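Local coordinates for cellulase IBT99 (Metagenomes, PDB 6WBT), which probably hydrolyses 6-phospho-alpha-glucosides as an NAD- and manganese-dependent enzyme of glycosyl hydrolase family 4, at residues A[15-20]-A[47-52]; A[23-28]-A[62-67]; A[36-41]-A[51-56]. One frame throughout, in Å; residues are numbered along the deposited sequence.

How the interactions relate
From the N terminus, the chain passes through the NAD-binding turn into helix 17-25. It then runs through strand 33-39, helix 43-60 and strand 66-69. Interaction 1 closes the loop from the start of helix 17-25 to helix 43-60. Interaction 2 begins near the far end of helix 17-25 and closes on the approach to strand 66-69, so the two cross along the chain. Interaction 3, strand 33-39 to helix 43-60, is nested inside interaction 2. It shares Leu51 and Ile52 with interaction 1, and both touch NAD. Lys67 is backbone-paired with Leu36 and Leu38, which joins interactions 2 and 3 through neighbouring strands of one sheet.

Interaction 1 of 3, residues A[15-20]-A[47-52]; sequences TYTPGI and NKVALI. With NAD (nicotinamide-adenine-dinucleotide), chain G.
The Tyr16 ring is bounded by NAD on one face and on one edge. C5N of the nicotinamide lies over one face; beside it, NAD C6N is 3.5 Å from Tyr16 CE1, at the ring margin. Over the opposite face is Thr15 OG1, displaced toward the rim. NAD O5D sits at the ring edge, in plane. Tyr16 also touches the bound glucose 6-phosphate, so this ring lines both pockets.

Thr15 grips the diphosphate. Its backbone N is 2.8 Å from NAD O1N, with an N-H...O angle of 135°. Its hydroxyl OG1 gives a second hydrogen bond to the same oxygen, also 2.8 Å from NAD O1N. With chi1 at 61°, OG1 sits between the backbone N and the carbonyl carbon, and both donors converge on one phosphate oxygen. Arg294 NE is hydrogen-bonded to OG1 as well, which ties the hydroxyl to a second partner. Thr15 comes just after the glycines of the Rossmann-fold turn, where the loop before the first helix holds the dinucleotide phosphates.

Between the two segments themselves the contact is apolar. Val49 CG1 lies 3.9 Å from Thr17 CB and an equal 3.9 Å from Pro18 CD. It is anti to the Val49 backbone N (chi1 -176°), and this branch fills the angle between the two residues. The Pro18 ring and Val49 cross at about a right angle. One turn further along the helix, Ile52 CG2 packs 4.1 Å from Pro18 CB. All four touching residues are buried.

The contact thus joins the first turn of helix 17-25 to the side of helix 43-60. Helix 296-306 closes over the same patch, with Ile298 touching both Pro18 and Ile52. Behind helix 43-60, Ala50 rests on Val68 of strand 66-69.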
# COMPACT_ATOMS: atom_id res chain seq x y z
N THR A 15 -4.14 -11.73 42.05
CA THR A 15 -5.26 -11.19 42.81
C THR A 15 -6.58 -11.35 42.08
O THR A 15 -7.64 -11.25 42.71
CB THR A 15 -5.01 -9.72 43.14
OG1 THR A 15 -4.90 -8.97 41.92
CG2 THR A 15 -3.73 -9.55 43.94
N TYR A 16 -6.55 -11.60 40.78
CA TYR A 16 -7.76 -11.83 40.00
C TYR A 16 -8.11 -13.30 39.87
O TYR A 16 -9.12 -13.63 39.24
CB TYR A 16 -7.62 -11.21 38.60
CG TYR A 16 -7.39 -9.72 38.60
CD1 TYR A 16 -6.11 -9.20 38.41
CD2 TYR A 16 -8.44 -8.83 38.80
CE1 TYR A 16 -5.89 -7.83 38.41
CE2 TYR A 16 -8.23 -7.47 38.80
CZ TYR A 16 -6.95 -6.97 38.61
OH TYR A 16 -6.74 -5.61 38.61
N THR A 17 -7.29 -14.20 40.44
CA THR A 17 -7.56 -15.63 40.31
C THR A 17 -8.86 -16.05 40.97
O THR A 17 -9.66 -16.75 40.32
CB THR A 17 -6.36 -16.43 40.85
OG1 THR A 17 -5.19 -16.10 40.09
CG2 THR A 17 -6.63 -17.92 40.74
N PRO A 18 -9.16 -15.68 42.22
CA PRO A 18 -10.47 -16.06 42.79
C PRO A 18 -11.65 -15.47 42.04
O PRO A 18 -12.75 -16.02 42.12
CB PRO A 18 -10.40 -15.53 44.23
CG PRO A 18 -8.95 -15.38 44.52
CD PRO A 18 -8.33 -14.98 43.22
N GLY A 19 -11.45 -14.37 41.32
CA GLY A 19 -12.56 -13.77 40.59
C GLY A 19 -12.92 -14.55 39.34
O GLY A 19 -14.09 -14.88 39.12
N ILE A 20 -11.92 -14.87 38.51
CA ILE A 20 -12.20 -15.57 37.26
C ILE A 20 -12.54 -17.04 37.49
O ILE A 20 -13.19 -17.65 36.64
CB ILE A 20 -11.02 -15.44 36.28
CG1 ILE A 20 -9.88 -16.37 36.68
CG2 ILE A 20 -10.54 -14.00 36.21
CD1 ILE A 20 -8.89 -16.64 35.57
N ASN A 47 -0.04 -20.99 46.79
CA ASN A 47 -0.71 -21.84 47.77
C ASN A 47 -1.66 -21.04 48.66
O ASN A 47 -2.68 -21.58 49.10
CB ASN A 47 0.32 -22.57 48.63
CG ASN A 47 1.08 -23.63 47.85
OD1 ASN A 47 2.30 -23.75 47.97
ND2 ASN A 47 0.36 -24.39 47.04
N LYS A 48 -1.36 -19.77 48.91
CA LYS A 48 -2.27 -18.94 49.70
C LYS A 48 -3.51 -18.58 48.89
O LYS A 48 -4.63 -18.60 49.41
CB LYS A 48 -1.55 -17.67 50.17
CG LYS A 48 -0.33 -17.94 51.03
CD LYS A 48 0.41 -16.66 51.36
CE LYS A 48 1.69 -16.93 52.12
NZ LYS A 48 2.47 -15.68 52.36
N VAL A 49 -3.33 -18.24 47.61
CA VAL A 49 -4.48 -17.95 46.75
C VAL A 49 -5.28 -19.22 46.50
O VAL A 49 -6.51 -19.17 46.37
CB VAL A 49 -4.01 -17.30 45.44
CG1 VAL A 49 -5.20 -16.91 44.58
CG2 VAL A 49 -3.14 -16.09 45.73
N ALA A 50 -4.61 -20.38 46.42
CA ALA A 50 -5.32 -21.63 46.23
C ALA A 50 -6.27 -21.93 47.38
O ALA A 50 -7.28 -22.60 47.20
CB ALA A 50 -4.33 -22.78 46.05
N LEU A 51 -5.95 -21.44 48.58
CA LEU A 51 -6.86 -21.59 49.71
C LEU A 51 -8.19 -20.90 49.45
O LEU A 51 -9.25 -21.41 49.80
CB LEU A 51 -6.21 -21.04 50.99
CG LEU A 51 -4.93 -21.72 51.46
CD1 LEU A 51 -4.19 -20.83 52.44
CD2 LEU A 51 -5.24 -23.07 52.08
N ILE A 52 -8.14 -19.72 48.81
CA ILE A 52 -9.37 -19.01 48.48
C ILE A 52 -10.08 -19.69 47.32
O ILE A 52 -11.31 -19.78 47.29
CB ILE A 52 -9.07 -17.54 48.17
CG1 ILE A 52 -8.12 -16.96 49.22
CG2 ILE A 52 -10.36 -16.73 48.12
CD1 ILE A 52 -7.71 -15.55 48.94
PA NAD G . -0.15 -10.26 40.94
O1A NAD G . 1.23 -9.70 41.03
O2A NAD G . -1.04 -10.13 42.13
O5B NAD G . -0.05 -11.81 40.51
C5B NAD G . 0.67 -12.17 39.30
C4B NAD G . 1.07 -13.63 39.38
O4B NAD G . 1.85 -13.98 38.20
C3B NAD G . 1.95 -14.02 40.58
O3B NAD G . 1.42 -15.18 41.20
C2B NAD G . 3.30 -14.33 39.93
O2B NAD G . 4.11 -15.21 40.69
C1B NAD G . 2.83 -14.90 38.60
N9A NAD G . 3.87 -14.98 37.58
C8A NAD G . 4.88 -14.07 37.38
N7A NAD G . 5.68 -14.40 36.39
C5A NAD G . 5.17 -15.60 35.92
C6A NAD G . 5.57 -16.46 34.87
N6A NAD G . 6.63 -16.23 34.10
N1A NAD G . 4.84 -17.58 34.67
C2A NAD G . 3.78 -17.80 35.45
N3A NAD G . 3.31 -17.07 36.46
C4A NAD G . 4.05 -15.97 36.64
O3 NAD G . -0.89 -9.62 39.67
PN NAD G . -2.37 -9.04 39.46
O1N NAD G . -3.36 -10.07 39.91
O2N NAD G . -2.45 -7.68 40.06
O5D NAD G . -2.41 -8.93 37.87
C5D NAD G . -2.10 -10.12 37.10
C4D NAD G . -1.93 -9.74 35.65
O4D NAD G . -3.22 -9.40 35.10
C3D NAD G . -1.04 -8.52 35.37
O3D NAD G . -0.17 -8.80 34.29
C2D NAD G . -2.09 -7.47 34.99
O2D NAD G . -1.58 -6.36 34.27
C1D NAD G . -3.05 -8.33 34.18
N1N NAD G . -4.37 -7.67 33.96
C2N NAD G . -4.69 -7.17 32.72
C3N NAD G . -5.89 -6.53 32.51
C7N NAD G . -6.20 -6.06 31.11
O7N NAD G . -6.83 -5.02 30.94
N7N NAD G . -5.81 -6.83 30.10
C4N NAD G . -6.77 -6.36 33.57
C5N NAD G . -6.45 -6.89 34.81
C6N NAD G . -5.25 -7.54 34.98

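Interaction 2 of 3, residues A[23-28]-A[62-67]; sequences DLLDQR and PEVVLK
Arg28 and Glu63 form a salt bridge beside a small apolar contact between Leu25 and Val64. The contact lies near the far end of helix 17-25 and on the approach to strand 66-69. It belongs to the Rossmann-type NAD-binding part of the enzyme, away from the bound cofactor.

The salt bridge uses one nitrogen and one oxygen. Arg28 NE is 2.8 Å from Glu63 OE2. The terminal nitrogen NH2 of Arg28 is farther from Glu63 OE2, at 4.1 Å. The two groups therefore do not pair as a flat, two-pronged bridge. Their planes stand 77° apart, and OE2 meets the guanidinium obliquely. The two side chains approach from opposite directions. Arg28 is bent at chi3 (57°), and NE is the nitrogen turned to the acid. Glu63 is bent too, at chi2 (-82°), and its carboxylate comes nearer to Arg28 than the start of its side chain would suggest. Glu63 itself is exposed, so the charged pair sits at the surface.

Next to it, two branched side chains meet. Leu25 CD2 is 3.7 Å from Val64 CG2, and the two side chains cross obliquely. Arg28 CD also passes 4.2 Å from Val64 CG2, so the arginine side chain borders the apolar pair as well as the acid.

Leu25 rests on Ile57 of helix 43-60 as well. Leu66, two residues beyond Val64, packs on Val53 and Ile57 of that helix. The segment 62-67 leads into strand 66-69, which lies next to strand 33-39, while Leu24 and Gln27 face Val326 of helix 321-334.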
# COMPACT_ATOMS: atom_id res chain seq x y z
N ASP A 23 -16.19 -16.81 38.04
CA ASP A 23 -16.81 -16.48 36.76
C ASP A 23 -16.74 -17.66 35.79
O ASP A 23 -17.60 -17.78 34.91
CB ASP A 23 -16.15 -15.25 36.16
CG ASP A 23 -16.55 -13.97 36.87
OD1 ASP A 23 -17.77 -13.70 36.98
OD2 ASP A 23 -15.65 -13.23 37.33
N LEU A 24 -15.74 -18.53 35.94
CA LEU A 24 -15.68 -19.73 35.12
C LEU A 24 -16.64 -20.80 35.61
O LEU A 24 -17.21 -21.54 34.80
CB LEU A 24 -14.24 -20.27 35.08
CG LEU A 24 -14.00 -21.52 34.24
CD1 LEU A 24 -14.30 -21.25 32.77
CD2 LEU A 24 -12.57 -22.01 34.41
N LEU A 25 -16.83 -20.90 36.93
CA LEU A 25 -17.77 -21.87 37.48
C LEU A 25 -19.22 -21.50 37.21
O LEU A 25 -20.08 -22.38 37.18
CB LEU A 25 -17.54 -22.02 38.99
CG LEU A 25 -16.21 -22.64 39.42
CD1 LEU A 25 -16.12 -22.73 40.94
CD2 LEU A 25 -16.02 -24.01 38.79
N ASP A 26 -19.51 -20.21 37.02
CA ASP A 26 -20.87 -19.79 36.69
C ASP A 26 -21.30 -20.21 35.30
O ASP A 26 -22.49 -20.10 34.98
CB ASP A 26 -21.00 -18.27 36.83
CG ASP A 26 -20.85 -17.80 38.26
OD1 ASP A 26 -21.09 -18.61 39.18
OD2 ASP A 26 -20.49 -16.62 38.46
N GLN A 27 -20.37 -20.67 34.46
CA GLN A 27 -20.70 -21.17 33.13
C GLN A 27 -20.44 -22.67 33.06
O GLN A 27 -19.83 -23.16 32.11
CB GLN A 27 -19.90 -20.42 32.07
CG GLN A 27 -20.13 -18.92 32.06
CD GLN A 27 -21.53 -18.55 31.64
OE1 GLN A 27 -22.18 -17.71 32.27
NE2 GLN A 27 -22.01 -19.16 30.56
N ARG A 28 -20.91 -23.40 34.07
CA ARG A 28 -20.57 -24.81 34.19
C ARG A 28 -21.28 -25.66 33.15
O ARG A 28 -20.74 -26.68 32.70
CB ARG A 28 -20.88 -25.30 35.60
CG ARG A 28 -20.03 -26.45 36.08
CD ARG A 28 -19.87 -26.43 37.60
NE ARG A 28 -21.16 -26.44 38.30
CZ ARG A 28 -21.74 -25.37 38.82
NH1 ARG A 28 -21.16 -24.18 38.73
NH2 ARG A 28 -22.91 -25.48 39.43
N PRO A 62 -18.80 -27.62 44.23
CA PRO A 62 -17.83 -28.49 44.92
C PRO A 62 -17.40 -29.71 44.12
O PRO A 62 -16.50 -30.42 44.57
CB PRO A 62 -18.58 -28.90 46.19
CG PRO A 62 -20.02 -28.85 45.80
CD PRO A 62 -20.15 -27.71 44.82
N GLU A 63 -18.01 -29.97 42.96
CA GLU A 63 -17.67 -31.15 42.18
C GLU A 63 -16.49 -30.92 41.23
O GLU A 63 -16.12 -31.85 40.51
CB GLU A 63 -18.89 -31.61 41.37
CG GLU A 63 -19.23 -30.74 40.17
CD GLU A 63 -20.02 -29.51 40.53
OE1 GLU A 63 -20.13 -29.19 41.73
OE2 GLU A 63 -20.55 -28.85 39.61
N VAL A 64 -15.91 -29.73 41.22
CA VAL A 64 -14.79 -29.42 40.35
C VAL A 64 -13.49 -29.69 41.10
O VAL A 64 -13.24 -29.10 42.16
CB VAL A 64 -14.85 -27.96 39.86
CG1 VAL A 64 -13.65 -27.65 38.98
CG2 VAL A 64 -16.15 -27.71 39.11
N VAL A 65 -12.67 -30.58 40.56
CA VAL A 65 -11.39 -30.93 41.17
C VAL A 65 -10.36 -29.85 40.83
O VAL A 65 -10.26 -29.41 39.68
CB VAL A 65 -10.93 -32.32 40.70
CG1 VAL A 65 -11.09 -32.46 39.19
CG2 VAL A 65 -9.49 -32.58 41.11
N LEU A 66 -9.60 -29.43 41.84
CA LEU A 66 -8.59 -28.39 41.69
C LEU A 66 -7.21 -28.98 41.88
O LEU A 66 -6.94 -29.63 42.90
CB LEU A 66 -8.82 -27.26 42.70
CG LEU A 66 -7.77 -26.14 42.70
CD1 LEU A 66 -7.80 -25.37 41.40
CD2 LEU A 66 -7.98 -25.22 43.89
N LYS A 67 -6.33 -28.76 40.91
CA LYS A 67 -4.94 -29.19 40.98
C LYS A 67 -4.04 -27.96 40.99
O LYS A 67 -4.22 -27.05 40.18
CB LYS A 67 -4.58 -30.10 39.80
CG LYS A 67 -5.54 -31.27 39.61
CD LYS A 67 -4.85 -32.61 39.83
CE LYS A 67 -4.46 -32.81 41.28
NZ LYS A 67 -3.86 -34.15 41.52

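Interaction 3 of 3, residues A[36-41]-A[51-56]; sequences LWLYDI and LIVKEV. With NAD (nicotinamide-adenine-dinucleotide), chain G.
Leu38 and Val53 reach toward each other tip to tip across a beta-alpha-beta unit of the Rossmann fold. Leu38 points from strand 33-39 and Val53 from helix 43-60, which follows it in the chain. Leu38 CD1 meets both branches of the valine. It is 3.9 Å from Val53 CG2 and 4.0 Å from Val53 CG1. Leu36, two residues earlier on the same strand face, adds a looser touch, with its CD2 4.4 Å from Val53 CG1. The single valine thus packs against two leucines. All three residues are buried, and the contact is wholly apolar. It holds the helix against its own strand. Val53 also touches Thr17 and Val21 of helix 17-25, and Leu38 touches Leu66 of the neighbouring strand 66-69.

The strand leads straight to the cofactor. Tyr39 points to the other side of the sheet, where its ring meets Phe76 edge-to-face. It approaches the adenine obliquely, with Tyr39 CE2 4.0 Å from NAD C2A. Ile41 lies over one face of the adenine, with its CD1 3.6 Å from NAD N7A and its CG2 above the six-membered ring.

Asp40, between Tyr39 and Ile41 in sequence, turns its carboxylate to the adenine ribose, with CG anti to the backbone N (chi1 -157°). OD1 accepts a hydrogen bond from O2B. OD2 faces O3B at a modelled distance too short to be reliable, and that bond is doubtful. An acid after the second strand that takes up both ribose hydroxyls is a hallmark of NAD-binding Rossmann folds. Backbone N-H groups give the carboxylate further bonds, OD2 from Gly13 N and OD1 from Asp42 N, and these partners together would limit its rotation. The bond at the 2'-hydroxyl has an ordinary length, with NAD O2B 2.7 Å from Asp40 OD1.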
# COMPACT_ATOMS: atom_id res chain seq x y z
N LEU A 36 -9.36 -28.22 36.97
CA LEU A 36 -8.96 -26.83 37.07
C LEU A 36 -7.54 -26.79 37.62
O LEU A 36 -7.28 -27.29 38.72
CB LEU A 36 -9.90 -26.04 37.98
CG LEU A 36 -9.73 -24.52 37.97
CD1 LEU A 36 -10.16 -23.93 36.64
CD2 LEU A 36 -10.50 -23.88 39.12
N TRP A 37 -6.62 -26.21 36.85
CA TRP A 37 -5.20 -26.19 37.20
C TRP A 37 -4.75 -24.77 37.49
O TRP A 37 -5.06 -23.84 36.74
CB TRP A 37 -4.36 -26.80 36.07
CG TRP A 37 -4.41 -28.29 36.04
CD1 TRP A 37 -5.38 -29.07 35.48
CD2 TRP A 37 -3.44 -29.20 36.58
NE1 TRP A 37 -5.08 -30.40 35.64
CE2 TRP A 37 -3.89 -30.51 36.32
CE3 TRP A 37 -2.24 -29.03 37.27
CZ2 TRP A 37 -3.18 -31.64 36.72
CZ3 TRP A 37 -1.53 -30.15 37.67
CH2 TRP A 37 -2.01 -31.44 37.39
N LEU A 38 -4.01 -24.61 38.58
CA LEU A 38 -3.40 -23.33 38.95
C LEU A 38 -1.89 -23.49 38.84
O LEU A 38 -1.28 -24.22 39.63
CB LEU A 38 -3.81 -22.92 40.36
CG LEU A 38 -5.30 -22.68 40.61
CD1 LEU A 38 -5.53 -22.25 42.05
CD2 LEU A 38 -5.87 -21.66 39.64
N TYR A 39 -1.29 -22.82 37.87
CA TYR A 39 0.15 -22.87 37.65
C TYR A 39 0.77 -21.51 37.96
O TYR A 39 0.19 -20.47 37.64
CB TYR A 39 0.47 -23.26 36.21
CG TYR A 39 1.92 -23.02 35.82
CD1 TYR A 39 2.92 -23.88 36.26
CD2 TYR A 39 2.28 -21.94 35.03
CE1 TYR A 39 4.24 -23.67 35.91
CE2 TYR A 39 3.60 -21.72 34.68
CZ TYR A 39 4.57 -22.58 35.12
OH TYR A 39 5.89 -22.36 34.77
N ASP A 40 1.95 -21.54 38.57
CA ASP A 40 2.66 -20.33 38.93
C ASP A 40 4.11 -20.68 39.20
O ASP A 40 4.45 -21.84 39.43
CB ASP A 40 2.03 -19.65 40.16
CG ASP A 40 2.35 -18.18 40.24
OD1 ASP A 40 3.53 -17.81 40.09
OD2 ASP A 40 1.40 -17.39 40.44
N ILE A 41 4.97 -19.66 39.15
CA ILE A 41 6.38 -19.84 39.48
C ILE A 41 6.66 -19.57 40.95
O ILE A 41 7.72 -19.97 41.45
CB ILE A 41 7.28 -18.94 38.61
CG1 ILE A 41 7.00 -17.47 38.90
CG2 ILE A 41 7.07 -19.26 37.14
CD1 ILE A 41 7.94 -16.53 38.19
N LEU A 51 -5.95 -21.44 48.58
CA LEU A 51 -6.86 -21.59 49.71
C LEU A 51 -8.19 -20.90 49.45
O LEU A 51 -9.25 -21.41 49.80
CB LEU A 51 -6.21 -21.04 50.99
CG LEU A 51 -4.93 -21.72 51.46
CD1 LEU A 51 -4.19 -20.83 52.44
CD2 LEU A 51 -5.24 -23.07 52.08
N ILE A 52 -8.14 -19.72 48.81
CA ILE A 52 -9.37 -19.01 48.48
C ILE A 52 -10.08 -19.69 47.32
O ILE A 52 -11.31 -19.78 47.29
CB ILE A 52 -9.07 -17.54 48.17
CG1 ILE A 52 -8.12 -16.96 49.22
CG2 ILE A 52 -10.36 -16.73 48.12
CD1 ILE A 52 -7.71 -15.55 48.94
N VAL A 53 -9.31 -20.18 46.34
CA VAL A 53 -9.91 -20.87 45.19
C VAL A 53 -10.65 -22.12 45.65
O VAL A 53 -11.74 -22.43 45.16
CB VAL A 53 -8.83 -21.20 44.15
CG1 VAL A 53 -9.44 -21.94 42.97
CG2 VAL A 53 -8.14 -19.93 43.68
N LYS A 54 -10.08 -22.85 46.61
CA LYS A 54 -10.78 -24.00 47.18
C LYS A 54 -12.05 -23.56 47.90
O LYS A 54 -13.07 -24.24 47.85
CB LYS A 54 -9.86 -24.76 48.13
CG LYS A 54 -8.69 -25.44 47.44
CD LYS A 54 -7.67 -25.95 48.45
CE LYS A 54 -6.46 -26.54 47.76
NZ LYS A 54 -5.41 -26.96 48.73
N GLU A 55 -12.00 -22.41 48.58
CA GLU A 55 -13.19 -21.89 49.25
C GLU A 55 -14.23 -21.41 48.25
O GLU A 55 -15.43 -21.53 48.50
CB GLU A 55 -12.80 -20.75 50.20
CG GLU A 55 -13.73 -20.59 51.39
CD GLU A 55 -13.64 -21.74 52.37
OE1 GLU A 55 -14.65 -22.04 53.04
OE2 GLU A 55 -12.56 -22.36 52.47
N VAL A 56 -13.78 -20.88 47.11
CA VAL A 56 -14.72 -20.50 46.05
C VAL A 56 -15.33 -21.75 45.42
O VAL A 56 -16.53 -21.80 45.15
CB VAL A 56 -14.01 -19.62 45.00
CG1 VAL A 56 -14.93 -19.37 43.81
CG2 VAL A 56 -13.58 -18.31 45.62
PA NAD G . -0.15 -10.26 40.94
O1A NAD G . 1.23 -9.70 41.03
O2A NAD G . -1.04 -10.13 42.13
O5B NAD G . -0.05 -11.81 40.51
C5B NAD G . 0.67 -12.17 39.30
C4B NAD G . 1.07 -13.63 39.38
O4B NAD G . 1.85 -13.98 38.20
C3B NAD G . 1.95 -14.02 40.58
O3B NAD G . 1.42 -15.18 41.20
C2B NAD G . 3.30 -14.33 39.93
O2B NAD G . 4.11 -15.21 40.69
C1B NAD G . 2.83 -14.90 38.60
N9A NAD G . 3.87 -14.98 37.58
C8A NAD G . 4.88 -14.07 37.38
N7A NAD G . 5.68 -14.40 36.39
C5A NAD G . 5.17 -15.60 35.92
C6A NAD G . 5.57 -16.46 34.87
N6A NAD G . 6.63 -16.23 34.10
N1A NAD G . 4.84 -17.58 34.67
C2A NAD G . 3.78 -17.80 35.45
N3A NAD G . 3.31 -17.07 36.46
C4A NAD G . 4.05 -15.97 36.64
O3 NAD G . -0.89 -9.62 39.67
PN NAD G . -2.37 -9.04 39.46
O1N NAD G . -3.36 -10.07 39.91
O2N NAD G . -2.45 -7.68 40.06
O5D NAD G . -2.41 -8.93 37.87
C5D NAD G . -2.10 -10.12 37.10
C4D NAD G . -1.93 -9.74 35.65
O4D NAD G . -3.22 -9.40 35.10
C3D NAD G . -1.04 -8.52 35.37
O3D NAD G . -0.17 -8.80 34.29
C2D NAD G . -2.09 -7.47 34.99
O2D NAD G . -1.58 -6.36 34.27
C1D NAD G . -3.05 -8.33 34.18
N1N NAD G . -4.37 -7.67 33.96
C2N NAD G . -4.69 -7.17 32.72
C3N NAD G . -5.89 -6.53 32.51
C7N NAD G . -6.20 -6.06 31.11
O7N NAD G . -6.83 -5.02 30.94
N7N NAD G . -5.81 -6.83 30.10
C4N NAD G . -6.77 -6.36 33.57
C5N NAD G . -6.45 -6.89 34.81
C6N NAD G . -5.25 -7.54 34.98